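Local coordinates for glycosyl hydrolase 25 (Streptococcus pneumoniae, PDB 4FF5), which probably hydrolyses glycosidic bonds in peptidoglycan, as family 25 lysozymes do, and acts as a virulence factor in host-cell invasion, at residues 57-63 / 101-107; 182-188 / 201-207; 212-216 / 229-235. One frame throughout, in Å; residues are numbered along the deposited sequence.

Contact 1: 57-63 / 101-107. With EDO (1,2-ethanediol), chain C.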
# COMPACT_ATOMS: atom_id res chain seq x y z
N LEU A 57 -1.89 6.59 0.76
CA LEU A 57 -2.91 7.57 0.43
C LEU A 57 -3.98 6.88 -0.38
O LEU A 57 -3.71 5.88 -1.07
CB LEU A 57 -2.32 8.65 -0.49
CG LEU A 57 -1.29 9.62 0.03
CD1 LEU A 57 -0.68 10.30 -1.18
CD2 LEU A 57 -1.97 10.64 0.93
N SER A 58 -5.17 7.45 -0.32
CA SER A 58 -6.34 6.97 -1.06
C SER A 58 -7.15 8.20 -1.50
O SER A 58 -6.75 9.35 -1.25
CB SER A 58 -7.21 6.06 -0.17
OG SER A 58 -7.91 6.84 0.78
N GLY A 59 -8.32 7.95 -2.09
CA GLY A 59 -9.26 9.00 -2.47
C GLY A 59 -9.79 9.82 -1.30
O GLY A 59 -10.33 10.91 -1.51
N TRP A 60 -9.66 9.30 -0.07
CA TRP A 60 -9.96 10.07 1.16
C TRP A 60 -9.03 11.23 1.44
O TRP A 60 -9.34 12.11 2.24
CB TRP A 60 -10.02 9.13 2.37
CG TRP A 60 -11.16 8.15 2.25
CD1 TRP A 60 -11.09 6.77 2.07
CD2 TRP A 60 -12.59 8.46 2.27
NE1 TRP A 60 -12.35 6.22 1.99
CE2 TRP A 60 -13.29 7.18 2.11
CE3 TRP A 60 -13.34 9.63 2.41
CZ2 TRP A 60 -14.68 7.11 2.07
CZ3 TRP A 60 -14.74 9.54 2.38
CH2 TRP A 60 -15.39 8.30 2.22
N GLN A 61 -7.86 11.22 0.80
CA GLN A 61 -6.95 12.35 0.81
C GLN A 61 -7.06 13.09 -0.52
O GLN A 61 -6.52 12.64 -1.53
CB GLN A 61 -5.52 11.88 1.06
CG GLN A 61 -5.27 11.36 2.46
CD GLN A 61 -5.91 10.00 2.72
OE1 GLN A 61 -5.75 9.07 1.94
NE2 GLN A 61 -6.65 9.90 3.82
N ARG A 62 -7.77 14.23 -0.53
CA ARG A 62 -8.04 14.97 -1.76
C ARG A 62 -6.78 15.65 -2.34
O ARG A 62 -6.13 16.46 -1.64
CB ARG A 62 -9.17 15.99 -1.54
CG ARG A 62 -10.39 15.37 -0.87
CD ARG A 62 -11.40 16.43 -0.44
NE ARG A 62 -12.31 16.76 -1.52
N PRO A 63 -6.42 15.31 -3.60
CA PRO A 63 -5.25 15.90 -4.28
C PRO A 63 -5.22 17.43 -4.24
O PRO A 63 -4.13 18.00 -4.09
CB PRO A 63 -5.42 15.39 -5.71
CG PRO A 63 -6.04 14.04 -5.52
CD PRO A 63 -7.04 14.25 -4.41
N ASP A 101 -10.68 3.79 -7.30
CA ASP A 101 -10.41 4.94 -6.45
C ASP A 101 -10.51 6.26 -7.26
O ASP A 101 -10.04 6.33 -8.41
CB ASP A 101 -9.03 4.78 -5.80
CG ASP A 101 -8.71 5.88 -4.79
OD1 ASP A 101 -8.36 6.98 -5.23
OD2 ASP A 101 -8.80 5.62 -3.55
N LYS A 102 -11.10 7.27 -6.65
CA LYS A 102 -11.33 8.56 -7.36
C LYS A 102 -10.11 9.50 -7.46
O LYS A 102 -10.16 10.48 -8.20
CB LYS A 102 -12.55 9.29 -6.77
CG LYS A 102 -13.87 8.65 -7.18
CD LYS A 102 -15.06 9.40 -6.60
CE LYS A 102 -16.35 8.84 -7.14
NZ LYS A 102 -17.49 9.49 -6.46
N ALA A 103 -9.02 9.20 -6.74
CA ALA A 103 -7.85 10.08 -6.74
C ALA A 103 -6.55 9.45 -7.27
O ALA A 103 -5.58 10.18 -7.46
CB ALA A 103 -7.61 10.66 -5.34
N TYR A 104 -6.54 8.14 -7.53
CA TYR A 104 -5.25 7.45 -7.75
C TYR A 104 -4.39 8.02 -8.89
O TYR A 104 -3.17 8.11 -8.75
CB TYR A 104 -5.44 5.92 -7.90
CG TYR A 104 -5.88 5.48 -9.28
CD1 TYR A 104 -4.97 5.01 -10.20
CD2 TYR A 104 -7.22 5.57 -9.65
CE1 TYR A 104 -5.37 4.60 -11.48
CE2 TYR A 104 -7.63 5.18 -10.92
CZ TYR A 104 -6.72 4.70 -11.83
OH TYR A 104 -7.16 4.33 -13.08
N LYS A 105 -5.01 8.45 -9.99
CA LYS A 105 -4.23 8.98 -11.12
C LYS A 105 -3.46 10.22 -10.69
O LYS A 105 -2.28 10.38 -11.02
CB LYS A 105 -5.13 9.33 -12.31
CG LYS A 105 -5.89 8.17 -12.92
CD LYS A 105 -6.66 8.66 -14.15
CE LYS A 105 -7.15 7.49 -14.97
NZ LYS A 105 -8.08 7.93 -16.06
N SER A 106 -4.14 11.10 -9.95
CA SER A 106 -3.51 12.29 -9.37
C SER A 106 -2.37 11.99 -8.40
O SER A 106 -1.27 12.56 -8.52
CB SER A 106 -4.55 13.14 -8.67
OG SER A 106 -5.37 13.79 -9.63
N HIS A 107 -2.63 11.13 -7.42
CA HIS A 107 -1.60 10.80 -6.45
C HIS A 107 -0.40 10.18 -7.13
O HIS A 107 0.73 10.56 -6.82
CB HIS A 107 -2.12 9.86 -5.37
CG HIS A 107 -3.12 10.49 -4.43
ND1 HIS A 107 -3.10 11.81 -4.10
CD2 HIS A 107 -4.19 9.92 -3.73
CE1 HIS A 107 -4.10 12.06 -3.23
NE2 HIS A 107 -4.77 10.90 -3.01
C1 EDO C . -21.24 7.92 -7.45
O1 EDO C . -19.83 7.62 -7.48
C2 EDO C . -21.49 9.15 -6.60
O2 EDO C . -20.32 9.99 -6.49
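His107 packs one face of its imidazole against Leu57, whose CD1 sits 4.1 Å from the ring centroid and almost on the ring normal, a CH-pi contact over the face. In the ring plane, His107 NE2 points into the turn opposite: it donates to Ser58 O at 3.1 Å and, with a poorer angle, makes a weak bond to Gln61 O at 2.9 Å. Those two carbonyls belong to the first and last residues of a type I beta turn, Ser58 to Gln61, which Ser58 OG reinforces by accepting from Trp60 N at 3.1 Å, an ST turn. ND1 of the same ring is held by Tyr68, so both imidazole nitrogens are engaged. The turn begins the loop that leaves the C-terminal end of barrel strand 54-57 in this TIM-type fold, and His107 reaches it from the first turn of helix 104-112, ahead of strand 118-123. Gly59 and Ala103 bring their backbones together, CA to CA 4.6 Å, with Ala103 CB 3.7 Å from Gly59 CA. Pro63 CG closes the other flank, 3.7 Å from Ala103 CB and 3.6 Å from Ser106 CB. Asp101 works in two directions: OD1 makes a capping bond, accepting from Ala103 N at 2.8 Å, in the turn into the helix, while OD2 takes Gly59 N at 2.8 Å and also forms a salt bridge with Arg81 on strand 77-84.

Contact 2: 182-188 / 201-207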
# COMPACT_ATOMS: atom_id res chain seq x y z
N ILE A 182 4.41 -8.65 -5.42
CA ILE A 182 3.07 -8.77 -4.84
C ILE A 182 3.18 -9.01 -3.33
O ILE A 182 3.60 -10.09 -2.89
CB ILE A 182 2.22 -9.90 -5.47
CG1 ILE A 182 2.21 -9.82 -7.00
CG2 ILE A 182 0.77 -9.79 -5.00
CD1 ILE A 182 1.39 -10.94 -7.61
N GLY A 183 2.80 -7.99 -2.57
CA GLY A 183 2.94 -8.05 -1.12
C GLY A 183 1.58 -8.09 -0.48
O GLY A 183 0.56 -7.79 -1.12
N ILE A 184 1.55 -8.46 0.80
CA ILE A 184 0.28 -8.50 1.55
C ILE A 184 0.36 -7.60 2.79
O ILE A 184 1.30 -7.65 3.54
CB ILE A 184 -0.14 -9.96 1.94
CG1 ILE A 184 -1.47 -9.91 2.72
CG2 ILE A 184 0.97 -10.64 2.76
CD1 ILE A 184 -2.12 -11.27 2.94
N TYR A 185 -0.65 -6.74 2.95
CA TYR A 185 -0.89 -6.01 4.18
C TYR A 185 -1.98 -6.75 4.99
O TYR A 185 -3.09 -7.01 4.50
CB TYR A 185 -1.33 -4.59 3.83
CG TYR A 185 -1.92 -3.74 4.93
CD1 TYR A 185 -1.17 -2.75 5.55
CD2 TYR A 185 -3.26 -3.89 5.33
CE1 TYR A 185 -1.72 -1.93 6.52
CE2 TYR A 185 -3.82 -3.07 6.31
CZ TYR A 185 -3.06 -2.11 6.90
OH TYR A 185 -3.64 -1.30 7.86
N VAL A 186 -1.65 -7.10 6.23
CA VAL A 186 -2.61 -7.81 7.09
C VAL A 186 -2.24 -7.62 8.56
O VAL A 186 -1.06 -7.62 8.91
CB VAL A 186 -2.72 -9.31 6.66
CG1 VAL A 186 -1.39 -10.07 6.79
CG2 VAL A 186 -3.84 -10.03 7.41
N GLY A 187 -3.24 -7.43 9.42
CA GLY A 187 -2.98 -7.34 10.87
C GLY A 187 -2.62 -8.71 11.42
O GLY A 187 -2.98 -9.75 10.84
N VAL A 188 -1.91 -8.74 12.55
CA VAL A 188 -1.44 -10.01 13.10
C VAL A 188 -2.62 -10.91 13.54
O VAL A 188 -2.66 -12.12 13.23
CB VAL A 188 -0.46 -9.79 14.28
CG1 VAL A 188 -0.15 -11.12 14.96
CG2 VAL A 188 0.83 -9.13 13.77
N PHE A 201 3.66 -14.50 -0.99
CA PHE A 201 3.85 -13.08 -1.26
C PHE A 201 5.33 -12.75 -1.19
O PHE A 201 6.11 -13.48 -0.57
CB PHE A 201 3.04 -12.22 -0.27
CG PHE A 201 1.56 -12.36 -0.46
CD1 PHE A 201 0.85 -13.36 0.20
CD2 PHE A 201 0.88 -11.51 -1.33
CE1 PHE A 201 -0.53 -13.51 -0.01
CE2 PHE A 201 -0.48 -11.65 -1.53
CZ PHE A 201 -1.19 -12.66 -0.88
N THR A 202 5.71 -11.64 -1.82
CA THR A 202 7.13 -11.24 -1.89
C THR A 202 7.52 -10.27 -0.78
O THR A 202 8.71 -10.02 -0.53
CB THR A 202 7.52 -10.68 -3.29
OG1 THR A 202 6.69 -9.56 -3.61
CG2 THR A 202 7.36 -11.73 -4.39
N SER A 203 6.51 -9.74 -0.09
CA SER A 203 6.72 -8.89 1.09
C SER A 203 5.48 -8.87 1.98
O SER A 203 4.37 -9.19 1.54
CB SER A 203 7.06 -7.46 0.66
OG SER A 203 7.41 -6.65 1.78
N VAL A 204 5.68 -8.47 3.24
CA VAL A 204 4.59 -8.36 4.21
C VAL A 204 4.61 -6.98 4.84
O VAL A 204 5.68 -6.45 5.20
CB VAL A 204 4.64 -9.48 5.28
CG1 VAL A 204 3.46 -9.34 6.25
CG2 VAL A 204 4.60 -10.86 4.60
N TRP A 205 3.42 -6.40 4.98
CA TRP A 205 3.27 -5.07 5.51
C TRP A 205 2.26 -5.18 6.61
O TRP A 205 1.19 -5.78 6.40
CB TRP A 205 2.78 -4.22 4.34
CG TRP A 205 2.37 -2.81 4.61
CD1 TRP A 205 2.67 -1.99 5.71
CD2 TRP A 205 1.60 -1.99 3.70
NE1 TRP A 205 2.11 -0.74 5.52
CE2 TRP A 205 1.43 -0.69 4.35
CE3 TRP A 205 0.99 -2.22 2.46
CZ2 TRP A 205 0.73 0.35 3.74
CZ3 TRP A 205 0.28 -1.16 1.87
CH2 TRP A 205 0.14 0.09 2.51
N ILE A 206 2.59 -4.71 7.81
CA ILE A 206 1.69 -4.95 8.96
C ILE A 206 1.35 -3.66 9.72
O ILE A 206 2.25 -2.90 10.10
CB ILE A 206 2.23 -6.03 9.96
CG1 ILE A 206 2.53 -7.35 9.25
CG2 ILE A 206 1.23 -6.27 11.11
CD1 ILE A 206 3.21 -8.42 10.11
N PRO A 207 0.04 -3.43 9.98
CA PRO A 207 -0.30 -2.29 10.82
C PRO A 207 -0.18 -2.59 12.32
O PRO A 207 -0.52 -3.69 12.77
CB PRO A 207 -1.77 -2.03 10.46
CG PRO A 207 -2.31 -3.42 10.13
CD PRO A 207 -1.16 -4.15 9.47
O HOH W 1 -1.10 -6.17 13.74
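Two apolar clusters lie on the two faces of this strand pair. On one face Ile184 sits over the Phe201 ring, its CB 3.7 Å from the ring centroid and nearly on the normal, and Ile184 CG2 reaches Val204 CG2 at 4.1 Å. Helix 163-177 adds Val167 and Arg171 against Phe201. The other face carries Tyr185 and Trp205, whose rings meet edge-to-face, the Tyr185 edge toward the indole face, with centroids 4.8 Å apart and planes at 73°. Pro207 CD covers the Tyr185 ring, 4.0 Å from its centroid. Between these layers runs the parallel ladder: Ile184 N donates to Ser203 O at 3.0 Å, Trp205 N to Ile184 O at 2.9 Å, and Val186 N to Trp205 O at 3.1 Å. Thr202 N to Ile182 O, 2.8 Å, extends it at the N-terminal end. Farther out, a water bridges Val188 N and Pro207 O, at 2.9 and 2.7 Å, where the first strand gives way to helix 188-193. The aromatic face is anchored by polar tips, Tyr185 OH bonding Gln230 and Trp205 NE1 bonding Asn247, so it looks into the barrel interior. Strand 182-186, helix 188-193 and strand 203-207 form a beta-alpha-beta crossover, the repeating unit of a TIM barrel.

Contact 3: 212-216 / 229-235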
# COMPACT_ATOMS: atom_id res chain seq x y z
N ASP A 212 -2.55 5.06 18.57
CA ASP A 212 -2.76 5.84 17.34
C ASP A 212 -2.56 7.35 17.56
O ASP A 212 -3.45 8.16 17.27
CB ASP A 212 -4.13 5.55 16.73
CG ASP A 212 -4.14 5.69 15.22
OD1 ASP A 212 -3.07 5.96 14.64
OD2 ASP A 212 -5.21 5.53 14.61
N SER A 213 -1.38 7.69 18.07
CA SER A 213 -1.02 9.05 18.50
C SER A 213 -0.43 9.90 17.38
O SER A 213 -0.25 11.11 17.54
CB SER A 213 0.03 8.93 19.59
OG SER A 213 1.22 8.40 19.02
N GLY A 214 -0.09 9.26 16.26
CA GLY A 214 0.66 9.90 15.18
C GLY A 214 2.13 9.57 15.16
O GLY A 214 2.87 10.01 14.26
N PHE A 215 2.56 8.81 16.17
CA PHE A 215 3.98 8.51 16.38
C PHE A 215 4.17 7.02 16.56
O PHE A 215 3.21 6.31 16.94
CB PHE A 215 4.51 9.29 17.59
CG PHE A 215 4.38 10.77 17.42
CD1 PHE A 215 5.32 11.48 16.69
CD2 PHE A 215 3.26 11.44 17.92
CE1 PHE A 215 5.18 12.85 16.50
CE2 PHE A 215 3.11 12.81 17.72
CZ PHE A 215 4.07 13.51 17.00
N LEU A 216 5.37 6.54 16.26
CA LEU A 216 5.71 5.11 16.43
C LEU A 216 5.60 4.72 17.90
O LEU A 216 6.31 5.27 18.74
CB LEU A 216 7.12 4.84 15.90
CG LEU A 216 7.74 3.41 15.87
CD1 LEU A 216 6.73 2.29 16.07
CD2 LEU A 216 8.52 3.18 14.58
N HIS A 229 5.96 -1.44 8.30
CA HIS A 229 5.08 -1.31 9.44
C HIS A 229 4.27 -0.05 9.33
O HIS A 229 4.80 1.07 9.27
CB HIS A 229 5.93 -1.34 10.72
CG HIS A 229 5.23 -0.88 11.97
ND1 HIS A 229 5.90 -0.30 12.99
CD2 HIS A 229 3.89 -0.96 12.37
CE1 HIS A 229 5.04 0.01 13.98
NE2 HIS A 229 3.81 -0.40 13.61
N GLN A 230 2.95 -0.21 9.28
CA GLN A 230 2.07 0.93 9.31
C GLN A 230 1.84 1.34 10.76
O GLN A 230 1.12 0.65 11.49
CB GLN A 230 0.74 0.58 8.66
CG GLN A 230 -0.07 1.83 8.32
CD GLN A 230 -1.42 1.46 7.76
OE1 GLN A 230 -2.26 0.86 8.48
NE2 GLN A 230 -1.67 1.84 6.50
N TYR A 231 2.43 2.45 11.20
CA TYR A 231 2.47 2.72 12.64
C TYR A 231 1.40 3.67 13.21
O TYR A 231 1.22 3.73 14.42
CB TYR A 231 3.88 3.11 13.12
CG TYR A 231 4.40 4.48 12.68
CD1 TYR A 231 4.01 5.65 13.33
CD2 TYR A 231 5.34 4.58 11.64
CE1 TYR A 231 4.51 6.90 12.95
CE2 TYR A 231 5.85 5.82 11.26
CZ TYR A 231 5.45 6.96 11.92
OH TYR A 231 5.98 8.18 11.52
N THR A 232 0.72 4.41 12.33
CA THR A 232 -0.35 5.31 12.76
C THR A 232 -1.27 5.62 11.57
O THR A 232 -0.85 5.53 10.41
CB THR A 232 0.20 6.62 13.39
OG1 THR A 232 -0.86 7.37 13.95
CG2 THR A 232 0.95 7.48 12.36
N SER A 233 -2.52 5.96 11.87
CA SER A 233 -3.43 6.53 10.87
C SER A 233 -3.60 8.04 11.07
O SER A 233 -4.41 8.68 10.39
CB SER A 233 -4.79 5.82 10.92
OG SER A 233 -5.53 6.14 12.10
N LYS A 234 -2.85 8.60 12.02
CA LYS A 234 -3.05 10.00 12.43
C LYS A 234 -1.77 10.80 12.37
O LYS A 234 -1.54 11.71 13.16
CB LYS A 234 -3.72 10.06 13.80
CG LYS A 234 -4.97 9.19 13.81
CD LYS A 234 -5.97 9.52 14.90
CE LYS A 234 -7.32 8.94 14.51
NZ LYS A 234 -8.30 8.96 15.63
N GLY A 235 -0.93 10.45 11.41
CA GLY A 235 0.27 11.21 11.15
C GLY A 235 -0.02 12.58 10.55
O GLY A 235 -1.11 12.83 10.01
O HOH W 2 5.46 10.15 13.34
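This is a mixed contact, polar around Asp212 and apolar around Leu216 and Tyr231, at the C-terminal end of a TIM-barrel strand, where the loop leading from strand 203-207 to strand 228-232 folds back over the end of the latter. Asp212 makes most of the polar contact: OD1 accepts from Ser233 N at 2.8 Å and from Thr232 OG1 at 2.7 Å, while OD2 accepts from Ser233 OG at 2.6 Å. Both carboxylate oxygens therefore hold the corner at Ser233 that separates strand 228-232 from strand 234-235. Thr232 OG1 also accepts from Lys234 N at 3.0 Å, an ST turn across that corner. Gly214 has a positive phi of 100°, and a CB there would clash with Lys234 O, so glycine suits the spot. Leu216 CB lies over the face of the Tyr231 ring, 4.1 Å from Tyr231 CD1, and Leu216 CD1 meets the edge of His229 at CE1, 3.5 Å away. A water joins Gly214 O at 2.8 Å to Tyr231 OH at 2.7 Å.

In the fold
From the N terminus, the chain leaves strand 54-57, passes through helix 68-73 and strand 77-84, and returns at helix 104-112, where contact 1 closes its loop. Contact 2 closes next, joining strands 182-186 and 203-207 around helix 188-193, and contact 3 folds the following loop back onto strand 228-232. The three come in series; none nests within or crosses another. Contacts 1 and 2 lie on opposite sides of the chain's centre, their own centres 22 Å apart. Contacts 2 and 3 touch through neighbouring barrel strands: Ile206 O lies 2.9 Å from Gln230 N, and Tyr185 OH lies 2.6 Å from Gln230 OE1, both probable hydrogen bonds.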